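Side-chain contacts in polysaccharide deacetylase (Bacillus anthracis, PDB 2J13), which belongs to family 4 of the carbohydrate esterases and probably removes acetyl groups from peptidoglycan in the bacterial cell wall: residues L74-E79 with D216-L221; K80-T85 with K223-L228; G107-N112 with S237-V242. All coordinates share one frame; numbering follows the deposited sequence.

Contact 1: residues L74-E79 with D216-L221; sequences LDVLKE and DNAEAL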
loop_
_atom_site.group_PDB
_atom_site.type_symbol
_atom_site.label_atom_id
_atom_site.label_comp_id
_atom_site.label_asym_id
_atom_site.label_seq_id
_atom_site.Cartn_x
_atom_site.Cartn_y
_atom_site.Cartn_z
ATOM N N LEU A 74 -6.527 -9.616 10.160
ATOM C CA LEU A 74 -6.908 -8.509 11.010
ATOM C C LEU A 74 -6.897 -8.957 12.478
ATOM O O LEU A 74 -6.492 -8.208 13.337
ATOM C CB LEU A 74 -8.285 -7.970 10.622
ATOM C CG LEU A 74 -8.256 -7.086 9.343
ATOM C CD1 LEU A 74 -9.641 -6.916 8.764
ATOM C CD2 LEU A 74 -7.623 -5.737 9.672
ATOM N N ASP A 75 -7.317 -10.187 12.726
ATOM C CA ASP A 75 -7.292 -10.715 14.119
ATOM C C ASP A 75 -5.845 -10.724 14.672
ATOM O O ASP A 75 -5.599 -10.362 15.829
ATOM C CB ASP A 75 -7.871 -12.122 14.166
ATOM C CG ASP A 75 -9.381 -12.176 13.938
ATOM O OD1 ASP A 75 -10.073 -11.152 14.085
ATOM O OD2 ASP A 75 -9.886 -13.288 13.634
ATOM N N VAL A 76 -4.899 -11.206 13.864
ATOM C CA VAL A 76 -3.492 -11.202 14.241
ATOM C C VAL A 76 -3.004 -9.770 14.519
ATOM O O VAL A 76 -2.381 -9.496 15.525
ATOM C CB VAL A 76 -2.597 -11.880 13.198
ATOM C CG1 VAL A 76 -1.144 -11.655 13.526
ATOM C CG2 VAL A 76 -2.908 -13.375 13.071
ATOM N N LEU A 77 -3.280 -8.830 13.620
ATOM C CA LEU A 77 -2.801 -7.462 13.802
ATOM C C LEU A 77 -3.347 -6.810 15.079
ATOM O O LEU A 77 -2.649 -6.039 15.746
ATOM C CB LEU A 77 -3.184 -6.613 12.563
ATOM C CG LEU A 77 -2.510 -7.055 11.261
ATOM C CD1 LEU A 77 -3.114 -6.216 10.067
ATOM C CD2 LEU A 77 -1.015 -6.896 11.358
ATOM N N LYS A 78 -4.588 -7.147 15.413
ATOM C CA LYS A 78 -5.237 -6.647 16.607
ATOM C C LYS A 78 -4.578 -7.237 17.869
ATOM O O LYS A 78 -4.313 -6.509 18.797
ATOM C CB LYS A 78 -6.717 -7.016 16.551
ATOM C CG LYS A 78 -7.589 -6.511 17.707
ATOM C CD LYS A 78 -8.974 -7.102 17.544
ATOM C CE LYS A 78 -10.079 -6.075 17.617
ATOM N NZ LYS A 78 -11.302 -6.491 16.815
ATOM N N GLU A 79 -4.303 -8.537 17.836
ATOM C CA GLU A 79 -3.667 -9.249 18.949
ATOM C C GLU A 79 -2.281 -8.707 19.228
ATOM O O GLU A 79 -1.889 -8.522 20.394
ATOM C CB GLU A 79 -3.559 -10.737 18.631
ATOM C CG GLU A 79 -4.876 -11.495 18.732
ATOM C CD GLU A 79 -4.712 -13.008 18.716
ATOM O OE1 GLU A 79 -3.567 -13.513 18.864
ATOM O OE2 GLU A 79 -5.745 -13.704 18.551
ATOM N N ASP A 216 -2.699 -20.699 6.091
ATOM C CA ASP A 216 -1.460 -20.613 6.893
ATOM C C ASP A 216 -0.828 -19.215 6.962
ATOM O O ASP A 216 0.116 -18.997 7.716
ATOM C CB ASP A 216 -0.394 -21.549 6.328
ATOM C CG ASP A 216 -0.634 -23.016 6.670
ATOM O OD1 ASP A 216 -1.438 -23.325 7.583
ATOM O OD2 ASP A 216 0.010 -23.873 6.023
ATOM N N ASN A 217 -1.293 -18.282 6.140
ATOM C CA ASN A 217 -0.696 -16.945 6.108
ATOM C C ASN A 217 -0.829 -16.191 7.411
ATOM O O ASN A 217 0.058 -15.434 7.769
ATOM C CB ASN A 217 -1.341 -16.086 5.001
ATOM C CG ASN A 217 -0.851 -16.442 3.607
ATOM O OD1 ASN A 217 -1.306 -15.856 2.635
ATOM N ND2 ASN A 217 0.083 -17.402 3.499
ATOM N N ALA A 218 -1.954 -16.363 8.084
ATOM C CA ALA A 218 -2.197 -15.684 9.361
ATOM C C ALA A 218 -1.168 -16.130 10.410
ATOM O O ALA A 218 -0.648 -15.299 11.174
ATOM C CB ALA A 218 -3.629 -15.937 9.833
ATOM N N GLU A 219 -0.839 -17.429 10.390
ATOM C CA GLU A 219 0.140 -18.023 11.303
ATOM C C GLU A 219 1.533 -17.493 10.986
ATOM O O GLU A 219 2.316 -17.153 11.887
ATOM C CB GLU A 219 0.116 -19.557 11.159
ATOM C CG GLU A 219 0.229 -20.349 12.461
ATOM C CD GLU A 219 -0.219 -21.810 12.304
ATOM O OE1 GLU A 219 -0.289 -22.317 11.155
ATOM O OE2 GLU A 219 -0.511 -22.456 13.336
ATOM N N ALA A 220 1.856 -17.449 9.699
ATOM C CA ALA A 220 3.146 -16.939 9.254
ATOM C C ALA A 220 3.291 -15.487 9.691
ATOM O O ALA A 220 4.333 -15.107 10.196
ATOM C CB ALA A 220 3.293 -17.048 7.757
ATOM N N LEU A 221 2.242 -14.682 9.519
ATOM C CA LEU A 221 2.308 -13.270 9.906
ATOM C C LEU A 221 2.595 -13.125 11.391
ATOM O O LEU A 221 3.403 -12.285 11.783
ATOM C CB LEU A 221 0.998 -12.554 9.605
ATOM C CG LEU A 221 0.908 -11.079 9.972
ATOM C CD1 LEU A 221 1.953 -10.234 9.191
ATOM C CD2 LEU A 221 -0.517 -10.600 9.718
#

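Contact 2: residues K80-T85 with K223-L228; sequences KKVPAT and KIIDDL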
loop_
_atom_site.group_PDB
_atom_site.type_symbol
_atom_site.label_atom_id
_atom_site.label_comp_id
_atom_site.label_asym_id
_atom_site.label_seq_id
_atom_site.Cartn_x
_atom_site.Cartn_y
_atom_site.Cartn_z
ATOM N N LYS A 80 -1.535 -8.471 18.156
ATOM C CA LYS A 80 -0.163 -8.056 18.233
ATOM C C LYS A 80 0.018 -6.551 18.288
ATOM O O LYS A 80 1.144 -6.084 18.414
ATOM C CB LYS A 80 0.613 -8.602 17.026
ATOM C CG LYS A 80 0.586 -10.103 16.881
ATOM C CD LYS A 80 1.301 -10.796 17.996
ATOM C CE LYS A 80 1.335 -12.276 17.743
ATOM N NZ LYS A 80 2.127 -12.949 18.805
ATOM N N LYS A 81 -1.068 -5.800 18.137
ATOM C CA LYS A 81 -1.032 -4.343 18.047
ATOM C C LYS A 81 -0.046 -3.834 17.004
ATOM O O LYS A 81 0.865 -3.058 17.274
ATOM C CB LYS A 81 -0.791 -3.730 19.428
ATOM C CG LYS A 81 -1.899 -4.089 20.385
ATOM C CD LYS A 81 -3.228 -3.498 19.920
ATOM C CE LYS A 81 -4.418 -3.962 20.739
ATOM N NZ LYS A 81 -5.641 -3.983 19.867
ATOM N N VAL A 82 -0.248 -4.301 15.782
ATOM C CA VAL A 82 0.600 -3.927 14.661
ATOM C C VAL A 82 -0.283 -3.190 13.652
ATOM O O VAL A 82 -1.317 -3.744 13.247
ATOM C CB VAL A 82 1.197 -5.215 13.995
ATOM C CG1 VAL A 82 1.792 -4.907 12.646
ATOM C CG2 VAL A 82 2.254 -5.828 14.919
ATOM N N PRO A 83 0.109 -1.963 13.271
ATOM C CA PRO A 83 -0.608 -1.204 12.256
ATOM C C PRO A 83 -0.225 -1.628 10.841
ATOM O O PRO A 83 0.902 -2.019 10.597
ATOM C CB PRO A 83 -0.128 0.223 12.510
ATOM C CG PRO A 83 1.247 0.086 12.984
ATOM C CD PRO A 83 1.260 -1.207 13.788
ATOM N N ALA A 84 -1.180 -1.533 9.925
ATOM C CA ALA A 84 -0.916 -1.808 8.516
ATOM C C ALA A 84 -1.713 -0.857 7.643
ATOM O O ALA A 84 -2.682 -0.232 8.098
ATOM C CB ALA A 84 -1.293 -3.236 8.194
ATOM N N THR A 85 -1.280 -0.713 6.392
ATOM C CA THR A 85 -2.077 -0.069 5.358
ATOM C C THR A 85 -2.580 -1.170 4.409
ATOM O O THR A 85 -1.789 -2.008 3.957
ATOM C CB THR A 85 -1.329 1.031 4.556
ATOM O OG1 THR A 85 -1.036 2.144 5.410
ATOM C CG2 THR A 85 -2.170 1.528 3.357
ATOM N N LYS A 223 4.098 -15.181 13.404
ATOM C CA LYS A 223 5.491 -15.585 13.643
ATOM C C LYS A 223 6.503 -14.541 13.208
ATOM O O LYS A 223 7.513 -14.311 13.902
ATOM C CB LYS A 223 5.778 -16.900 12.909
ATOM C CG LYS A 223 5.001 -18.109 13.405
ATOM C CD LYS A 223 5.223 -19.289 12.482
ATOM C CE LYS A 223 6.724 -19.532 12.250
ATOM N NZ LYS A 223 7.048 -20.889 11.728
ATOM N N ILE A 224 6.245 -13.903 12.059
ATOM C CA ILE A 224 7.099 -12.877 11.513
ATOM C C ILE A 224 7.110 -11.646 12.433
ATOM O O ILE A 224 8.170 -11.095 12.735
ATOM C CB ILE A 224 6.627 -12.468 10.085
ATOM C CG1 ILE A 224 6.895 -13.616 9.111
ATOM C CG2 ILE A 224 7.308 -11.198 9.649
ATOM C CD1 ILE A 224 6.289 -13.396 7.697
ATOM N N ILE A 225 5.939 -11.256 12.918
ATOM C CA ILE A 225 5.836 -10.111 13.840
ATOM C C ILE A 225 6.634 -10.388 15.120
ATOM O O ILE A 225 7.448 -9.565 15.568
ATOM C CB ILE A 225 4.374 -9.848 14.173
ATOM C CG1 ILE A 225 3.677 -9.165 12.980
ATOM C CG2 ILE A 225 4.200 -8.944 15.395
ATOM C CD1 ILE A 225 2.160 -9.130 13.120
ATOM N N ASP A 226 6.406 -11.553 15.681
ATOM C CA ASP A 226 7.126 -11.935 16.910
ATOM C C ASP A 226 8.634 -11.940 16.686
ATOM O O ASP A 226 9.425 -11.359 17.473
ATOM C CB ASP A 226 6.639 -13.294 17.407
ATOM C CG ASP A 226 5.218 -13.272 17.978
ATOM O OD1 ASP A 226 4.656 -12.178 18.251
ATOM O OD2 ASP A 226 4.651 -14.393 18.195
ATOM N N ASP A 227 9.071 -12.598 15.619
ATOM C CA ASP A 227 10.490 -12.748 15.291
ATOM C C ASP A 227 11.195 -11.403 15.032
ATOM O O ASP A 227 12.322 -11.151 15.464
ATOM C CB ASP A 227 10.584 -13.671 14.063
ATOM C CG ASP A 227 11.997 -14.041 13.693
ATOM O OD1 ASP A 227 12.463 -15.106 14.147
ATOM O OD2 ASP A 227 12.638 -13.297 12.930
ATOM N N LEU A 228 10.538 -10.520 14.285
ATOM C CA LEU A 228 11.112 -9.252 13.999
ATOM C C LEU A 228 11.174 -8.376 15.252
ATOM O O LEU A 228 12.155 -7.672 15.450
ATOM C CB LEU A 228 10.370 -8.558 12.844
ATOM C CG LEU A 228 10.641 -9.229 11.496
ATOM C CD1 LEU A 228 9.724 -8.674 10.384
ATOM C CD2 LEU A 228 12.092 -9.043 11.094
#

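Contact 3: residues G107-N112 with S237-V242; sequences GHIIGN and SLDDLV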
loop_
_atom_site.group_PDB
_atom_site.type_symbol
_atom_site.label_atom_id
_atom_site.label_comp_id
_atom_site.label_asym_id
_atom_site.label_seq_id
_atom_site.Cartn_x
_atom_site.Cartn_y
_atom_site.Cartn_z
ATOM N N GLY A 107 -7.777 0.574 13.685
ATOM C CA GLY A 107 -6.598 1.415 13.723
ATOM C C GLY A 107 -5.672 1.342 12.519
ATOM O O GLY A 107 -4.525 1.774 12.601
ATOM N N HIS A 108 -6.177 0.821 11.403
ATOM C CA HIS A 108 -5.360 0.731 10.179
ATOM C C HIS A 108 -5.620 1.912 9.251
ATOM O O HIS A 108 -6.506 2.753 9.523
ATOM C CB HIS A 108 -5.607 -0.589 9.497
ATOM C CG HIS A 108 -5.335 -1.740 10.396
ATOM N ND1 HIS A 108 -4.081 -1.999 10.908
ATOM C CD2 HIS A 108 -6.171 -2.643 10.956
ATOM C CE1 HIS A 108 -4.153 -3.045 11.709
ATOM N NE2 HIS A 108 -5.408 -3.451 11.761
ATOM N N ILE A 109 -4.806 2.014 8.200
ATOM C CA ILE A 109 -5.001 3.056 7.181
ATOM C C ILE A 109 -5.471 2.351 5.946
ATOM O O ILE A 109 -4.919 1.292 5.596
ATOM C CB ILE A 109 -3.716 3.799 6.899
ATOM C CG1 ILE A 109 -3.278 4.545 8.152
ATOM C CG2 ILE A 109 -3.878 4.716 5.685
ATOM C CD1 ILE A 109 -1.879 5.066 8.058
ATOM N N ILE A 110 -6.504 2.892 5.302
ATOM C CA ILE A 110 -6.993 2.342 4.046
ATOM C C ILE A 110 -6.397 3.173 2.912
ATOM O O ILE A 110 -6.552 4.418 2.866
ATOM C CB ILE A 110 -8.537 2.332 3.957
ATOM C CG1 ILE A 110 -9.151 1.570 5.137
ATOM C CG2 ILE A 110 -9.004 1.707 2.663
ATOM C CD1 ILE A 110 -10.682 1.794 5.190
ATOM N N GLY A 111 -5.643 2.495 2.048
ATOM C CA GLY A 111 -5.039 3.139 0.879
ATOM C C GLY A 111 -5.816 2.874 -0.389
ATOM O O GLY A 111 -6.705 2.063 -0.426
ATOM N N ASN A 112 -5.397 3.555 -1.447
ATOM C CA ASN A 112 -6.059 3.575 -2.723
ATOM C C ASN A 112 -5.316 2.697 -3.738
ATOM O O ASN A 112 -4.158 3.006 -4.075
ATOM C CB ASN A 112 -6.104 5.017 -3.206
ATOM C CG ASN A 112 -6.997 5.233 -4.407
ATOM O OD1 ASN A 112 -7.138 4.366 -5.280
ATOM N ND2 ASN A 112 -7.631 6.428 -4.457
ATOM N N SER A 237 3.276 2.921 11.093
ATOM C CA SER A 237 2.328 3.253 10.021
ATOM C C SER A 237 2.961 4.123 8.957
ATOM O O SER A 237 4.010 4.721 9.169
ATOM C CB SER A 237 1.139 4.015 10.582
ATOM O OG SER A 237 1.510 5.368 10.779
ATOM N N LEU A 238 2.300 4.226 7.807
ATOM C CA LEU A 238 2.793 5.086 6.728
ATOM C C LEU A 238 2.750 6.568 7.133
ATOM O O LEU A 238 3.570 7.332 6.681
ATOM C CB LEU A 238 2.036 4.856 5.432
ATOM C CG LEU A 238 2.244 3.476 4.806
ATOM C CD1 LEU A 238 1.502 3.406 3.481
ATOM C CD2 LEU A 238 3.741 3.170 4.579
ATOM N N ASP A 239 1.808 6.941 7.988
ATOM C CA ASP A 239 1.830 8.286 8.626
ATOM C C ASP A 239 3.145 8.498 9.415
ATOM O O ASP A 239 3.754 9.591 9.386
ATOM C CB ASP A 239 0.612 8.457 9.542
ATOM C CG ASP A 239 -0.741 8.554 8.791
ATOM O OD1 ASP A 239 -0.820 8.636 7.545
ATOM O OD2 ASP A 239 -1.777 8.552 9.496
ATOM N N ASP A 240 3.584 7.477 10.146
ATOM C CA ASP A 240 4.843 7.549 10.906
ATOM C C ASP A 240 6.030 7.709 9.960
ATOM O O ASP A 240 6.982 8.470 10.235
ATOM C CB ASP A 240 5.057 6.278 11.748
ATOM C CG ASP A 240 4.013 6.083 12.825
ATOM O OD1 ASP A 240 3.626 7.095 13.457
ATOM O OD2 ASP A 240 3.597 4.909 13.089
ATOM N N LEU A 241 5.973 7.014 8.824
ATOM C CA LEU A 241 7.026 7.066 7.836
ATOM C C LEU A 241 7.222 8.510 7.393
ATOM O O LEU A 241 8.343 9.017 7.405
ATOM C CB LEU A 241 6.696 6.200 6.609
ATOM C CG LEU A 241 7.871 6.053 5.632
ATOM C CD1 LEU A 241 7.861 4.713 4.880
ATOM C CD2 LEU A 241 7.906 7.234 4.648
ATOM N N VAL A 242 6.129 9.140 6.985
ATOM C CA VAL A 242 6.196 10.519 6.515
ATOM C C VAL A 242 6.814 11.428 7.595
ATOM O O VAL A 242 7.696 12.250 7.294
ATOM C CB VAL A 242 4.801 11.011 6.066
ATOM C CG1 VAL A 242 4.823 12.516 5.773
ATOM C CG2 VAL A 242 4.373 10.256 4.822
#

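Contact 1: residues L74-E79 with D216-L221
Leu221 reaches from helix 217-230 across to Val76 and Leu77 on helix 70-80, and its course shows how a single branched side chain can fill the seam between two helices. From the backbone its CB already heads for the neighbouring helix. CG stands anti to the backbone N and beside the carbonyl carbon (chi1 179°), which carries the branch toward Val76. CG is the first atom to meet helix 70-80, lying 4.1 Å from CG1 of Val76. At the tip, CD2 touches both partners: it is 4.0 Å from Val76 CG1 and 4.1 Å from Leu77 CD2, so the methyl lodges between two consecutive side chains of helix 70-80. The leucine runs slantwise past Val76 but nearly perpendicular to Leu77.

Val76 divides its two methyls between two partners. While CG1 serves Leu221, CG2 comes to 3.5 Å from the carbonyl O of Ala218 and 4.2 Å from Ala218 CB. The backbones are nearest here, 6.8 Å between the CA atoms of Val76 and Ala218, consistent with the small side chain of alanine. No hydrogen bond joins the two segments; apart from that carbonyl, the contacts are between apolar side chains, and they lead inward to Leu59 of strand 56-63, on which both Leu77 and Leu221 rest. The helix segments lie 9.6 Å apart at their axes and run in nearly the same direction, crossing at -21°. Two roughly parallel neighbouring helices laid over a parallel sheet are characteristic of the beta/alpha barrel-like fold of the NodB homology domain.

Contact 2: residues K80-T85 with K223-L228
Lys80 slants over Ile225 of helix 217-230, while Val82 meets that isoleucine tip to tip. Val82 CG2 lies 3.7 Å from Ile225 CG2 and 3.8 Å from Ile225 CD1, so one methyl is seated between both arms of the isoleucine. With chi1 at -75°, Ile225 has CG2 anti to the backbone N and CG1 beside it, which aims the fork of the side chain at Val82.

Lys80 takes its slanting path on the way to a charged partner. Its CB is 4.0 Å from Ile225 CG2, and a bend at its second torsion (chi2 -66°) sends the otherwise extended chain past the methyl to Asp226, which it meets at about a right angle. There NZ forms a salt bridge, donating to Asp226 OD1 at 2.7 Å through the syn lone pair of that oxygen and more weakly to OD2 at 3.0 Å. The ammonium group therefore sits across the mouth of the carboxylate.

Between these two residues Lys81, with positive phi, is the C-prime residue of a Schellman motif that ends helix 70-80 and turns the chain toward strand 84-88. Arg229, one turn beyond Ile225, adds a hydrogen bond to the carbonyl O of Lys80. Val82 and Ile225 also pack on Phe235 of strand 234-236. The apolar contact thus lies on the buried side and the ion pair at the partly exposed one, where the carboxylate probably steadies the charged lysine end and fixes the direction in which its chain is laid.

Contact 3: residues G107-N112 with S237-V242
The first turn of helix 238-243, capped by Ser237, receives the tip of Ile109 from strand 109-112 on Asp239. The isoleucine carries the whole approach on its CD1 methyl, which reaches the helix because CG1 turns away from the carbonyl carbon (chi1 -64°) and the chain then extends. CD1 lies over the flat face of the Asp239 carboxylate, 3.7 Å from CG and 3.8 Å from each of OD1 and OD2. Ser237 CB flanks the same methyl at 4.1 Å. OD1 of this carboxylate is hydrogen-bonded to the hydroxyl of Tyr150, whose side chain also touches Ile109.

Behind this surface the turn is fixed by a capping box. Asp240 N donates to Ser237 OG at 3.0 Å, and Ser237 N returns a nearly straight bond (174°) to Asp240 OD2 at 2.8 Å, met on the anti side of that oxygen and 27° out of the carboxylate plane. Ser237 is the N-cap, directly after strand 234-236. Ile110, the next strand residue, packs on helix 125-143 instead, and strand 109-112 leads straight into His113, which with His117 binds a zinc ion.

From the N terminus, the chain passes strand 56-63 and then supplies the first halves in order: 74-79, 80-85 and 107-112. The second halves follow in the same order, so all three loops cross and none nests. Contact 1 closes its loop at 216-221; contact 2 closes about two turns further along the same helix, 217-230; contact 3 closes last, at 237-242. Contacts 1 and 2 are thus consecutive parts of one seam, with centres 8 Å apart, joining a beta-alpha-beta crossover to a late helix. Contact 3 joins the adjoining strand to the C-terminal helix, and His108 bridges back, its ring touching Leu74 and Leu77 and its ND1 bonding Ala84 N.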